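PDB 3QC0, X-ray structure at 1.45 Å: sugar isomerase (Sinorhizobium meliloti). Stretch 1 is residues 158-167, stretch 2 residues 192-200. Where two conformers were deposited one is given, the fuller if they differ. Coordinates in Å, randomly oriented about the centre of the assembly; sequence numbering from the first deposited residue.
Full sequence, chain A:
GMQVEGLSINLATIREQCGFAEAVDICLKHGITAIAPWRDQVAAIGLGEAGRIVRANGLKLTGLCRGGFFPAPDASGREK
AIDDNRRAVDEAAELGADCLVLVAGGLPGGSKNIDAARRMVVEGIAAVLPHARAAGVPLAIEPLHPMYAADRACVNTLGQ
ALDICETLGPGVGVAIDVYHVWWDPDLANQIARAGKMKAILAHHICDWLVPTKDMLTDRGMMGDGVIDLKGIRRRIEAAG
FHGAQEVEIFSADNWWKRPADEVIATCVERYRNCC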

# COMPACT_ATOMS: atom_id res chain seq x y z
N LEU A 158 -5.61 9.59 -0.19
CA LEU A 158 -6.11 10.91 0.15
C LEU A 158 -7.15 11.38 -0.87
O LEU A 158 -8.14 12.00 -0.48
CB LEU A 158 -4.95 11.88 0.27
CG LEU A 158 -5.27 13.32 0.65
CD1 LEU A 158 -6.03 13.41 1.98
CD2 LEU A 158 -3.92 14.11 0.71
N GLY A 159 -6.96 11.10 -2.16
CA GLY A 159 -7.94 11.45 -3.16
C GLY A 159 -9.31 10.84 -2.91
O GLY A 159 -10.32 11.49 -3.03
N GLN A 160 -9.33 9.57 -2.52
CA GLN A 160 -10.56 8.90 -2.21
C GLN A 160 -11.18 9.53 -0.96
O GLN A 160 -12.39 9.72 -0.91
CB GLN A 160 -10.28 7.41 -2.01
CG GLN A 160 -11.48 6.61 -1.55
CD GLN A 160 -11.10 5.25 -0.97
OE1 GLN A 160 -9.93 5.03 -0.66
NE2 GLN A 160 -12.09 4.39 -0.76
N ALA A 161 -10.37 9.77 0.08
CA ALA A 161 -10.89 10.41 1.29
C ALA A 161 -11.55 11.74 0.97
O ALA A 161 -12.63 12.09 1.49
CB ALA A 161 -9.79 10.58 2.34
N LEU A 162 -10.87 12.52 0.14
CA LEU A 162 -11.43 13.82 -0.27
C LEU A 162 -12.69 13.68 -1.12
O LEU A 162 -13.62 14.49 -0.99
CB LEU A 162 -10.35 14.65 -0.98
CG LEU A 162 -9.16 15.06 -0.09
CD1 LEU A 162 -8.01 15.66 -0.93
CD2 LEU A 162 -9.62 16.08 1.01
N ASP A 163 -12.77 12.67 -1.98
CA ASP A 163 -14.00 12.37 -2.71
C ASP A 163 -15.16 12.15 -1.75
O ASP A 163 -16.28 12.65 -1.97
CB ASP A 163 -13.85 11.14 -3.59
CG ASP A 163 -12.99 11.37 -4.83
OD1 ASP A 163 -12.61 12.51 -5.18
OD2 ASP A 163 -12.67 10.32 -5.46
N ILE A 164 -14.91 11.44 -0.66
CA ILE A 164 -15.96 11.20 0.30
C ILE A 164 -16.34 12.52 1.00
O ILE A 164 -17.51 12.75 1.21
CB ILE A 164 -15.53 10.13 1.35
CG1 ILE A 164 -15.25 8.78 0.65
CG2 ILE A 164 -16.56 10.03 2.51
CD1 ILE A 164 -14.55 7.74 1.53
N CYS A 165 -15.35 13.34 1.36
CA CYS A 165 -15.59 14.65 1.98
C CYS A 165 -16.47 15.48 1.07
O CYS A 165 -17.40 16.13 1.54
CB CYS A 165 -14.30 15.37 2.30
SG CYS A 165 -13.36 14.67 3.64
N GLU A 166 -16.18 15.46 -0.22
CA GLU A 166 -17.01 16.25 -1.15
C GLU A 166 -18.44 15.75 -1.23
O GLU A 166 -19.39 16.56 -1.39
CB GLU A 166 -16.39 16.25 -2.55
CG GLU A 166 -15.15 17.06 -2.64
CD GLU A 166 -14.81 17.44 -4.08
OE1 GLU A 166 -14.51 16.54 -4.89
OE2 GLU A 166 -14.87 18.64 -4.39
N THR A 167 -18.64 14.44 -1.14
CA THR A 167 -19.96 13.81 -1.23
C THR A 167 -20.81 14.14 -0.00
O THR A 167 -22.03 14.40 -0.09
CB THR A 167 -19.84 12.29 -1.36
OG1 THR A 167 -19.18 11.94 -2.59
CG2 THR A 167 -21.22 11.61 -1.32
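Stretch 2 192-200: ARAGKMKAI

Stretch 2 lies nearly parallel to the helix 158-167. Its own helix runs in the same direction, crossing at 19° with the axes 10.5 Å apart at closest approach, and Leu162 faces Ala194 with their CA atoms 6.8 Å apart. After that helix the chain turns at Lys198, whose phi of 55° and two bonds back into the last turn, Lys198 N to Gly195 O (3.0 Å) and Ala199 N to Ala194 O (2.9 Å), make a Schellman motif. The turn leaves Ala199 pointing toward stretch 1, beside Cys165 in register.

Arg193 supplies the polar half of the contact. Its chi1, chi2 and chi3 are all t, an extended arm that carries the guanidinium across to the first helix, where it sits as a knob among Gly159, Leu162, Asp163 and Glu166. Arg193 NH1 donates to the backbone Gly159 O at 3.2 Å, an oxygen that also accepts from Asp163 N at 2.9 Å. Arg193 NH2 forms salt bridges with Asp163 OD1 at 2.7 Å and Glu166 OE1 at 2.9 Å. These oxygens lie around the guanidinium edge, while Leu162 CB covers one face, 3.5 Å from Arg193 NH1. Asp163 points its CA-to-CB bond away, yet with chi1 m its carboxylate comes back within reach. Glu166 is m then t in the conformer given; a water accepts from Arg193 NE at 2.9 Å and donates a weak bond to Glu166 OE2 at 3.0 Å.

Beside this network the packing is apolar. Leu162 (m, t) places CD2 3.9 Å from both Ala194 CB and Ala199 CB; Leu162 CD1 also lies 3.7 Å from Ala194 N, so the leucine packs against backbone as well as against the two alanine methyls. Selenomethionine Met197 (m, t, p) brings its CE to 3.8 Å from Cys165 CB and 3.4 Å from Glu166 CG, so the glutamate's aliphatic part packs while its carboxylate pairs.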

# COMPACT_ATOMS: atom_id res chain seq x y z
N ALA A 192 -2.84 19.81 -2.07
CA ALA A 192 -3.31 21.12 -2.57
C ALA A 192 -4.82 21.14 -2.66
O ALA A 192 -5.46 22.11 -2.24
CB ALA A 192 -2.67 21.44 -3.91
N ARG A 193 -5.41 20.05 -3.15
CA ARG A 193 -6.86 19.88 -3.23
C ARG A 193 -7.52 19.95 -1.85
O ARG A 193 -8.53 20.68 -1.68
CB ARG A 193 -7.22 18.56 -3.91
CG ARG A 193 -8.70 18.31 -4.06
CD ARG A 193 -8.92 16.95 -4.66
NE ARG A 193 -10.29 16.54 -4.59
CZ ARG A 193 -10.74 15.30 -4.48
NH1 ARG A 193 -9.90 14.27 -4.48
NH2 ARG A 193 -12.04 15.09 -4.43
N ALA A 194 -6.95 19.25 -0.87
CA ALA A 194 -7.44 19.26 0.50
C ALA A 194 -7.47 20.69 1.04
O ALA A 194 -8.41 21.07 1.77
CB ALA A 194 -6.56 18.39 1.40
N GLY A 195 -6.43 21.45 0.73
CA GLY A 195 -6.33 22.83 1.20
C GLY A 195 -7.43 23.68 0.58
O GLY A 195 -8.06 24.51 1.28
N LYS A 196 -7.67 23.52 -0.71
CA LYS A 196 -8.75 24.27 -1.38
C LYS A 196 -10.14 23.95 -0.82
O LYS A 196 -11.03 24.81 -0.76
CB LYS A 196 -8.79 24.01 -2.89
CG LYS A 196 -7.56 24.49 -3.67
CD LYS A 196 -7.69 24.00 -5.12
CE LYS A 196 -6.43 24.15 -5.94
NZ LYS A 196 -6.75 23.81 -7.38
N MSE A 197 -10.33 22.71 -0.42
CA MSE A 197 -11.54 22.26 0.26
C MSE A 197 -11.61 22.67 1.74
O MSE A 197 -12.60 22.38 2.40
CB MSE A 197 -11.62 20.72 0.17
CG MSE A 197 -11.89 20.26 -1.28
SE MSE A 197 -11.81 18.38 -1.56
CE MSE A 197 -13.05 17.97 -0.10
N LYS A 198 -10.55 23.26 2.28
CA LYS A 198 -10.46 23.57 3.72
C LYS A 198 -10.70 22.31 4.57
O LYS A 198 -11.33 22.35 5.62
CB LYS A 198 -11.39 24.76 4.10
CG LYS A 198 -10.96 26.00 3.36
CD LYS A 198 -11.35 27.31 4.10
CE LYS A 198 -12.81 27.56 4.08
NZ LYS A 198 -13.10 29.03 4.51
N ALA A 199 -10.18 21.17 4.07
CA ALA A 199 -10.51 19.87 4.65
C ALA A 199 -9.43 19.32 5.58
O ALA A 199 -9.67 18.28 6.16
CB ALA A 199 -10.79 18.83 3.50
N ILE A 200 -8.26 19.95 5.69
CA ILE A 200 -7.15 19.36 6.47
C ILE A 200 -7.41 19.60 7.95
O ILE A 200 -7.52 20.74 8.41
CB ILE A 200 -5.73 19.84 6.06
CG1 ILE A 200 -5.52 19.66 4.54
CG2 ILE A 200 -4.65 19.11 6.95
CD1 ILE A 200 -4.20 20.29 4.05
O HOH W 1 -12.04 18.72 -5.45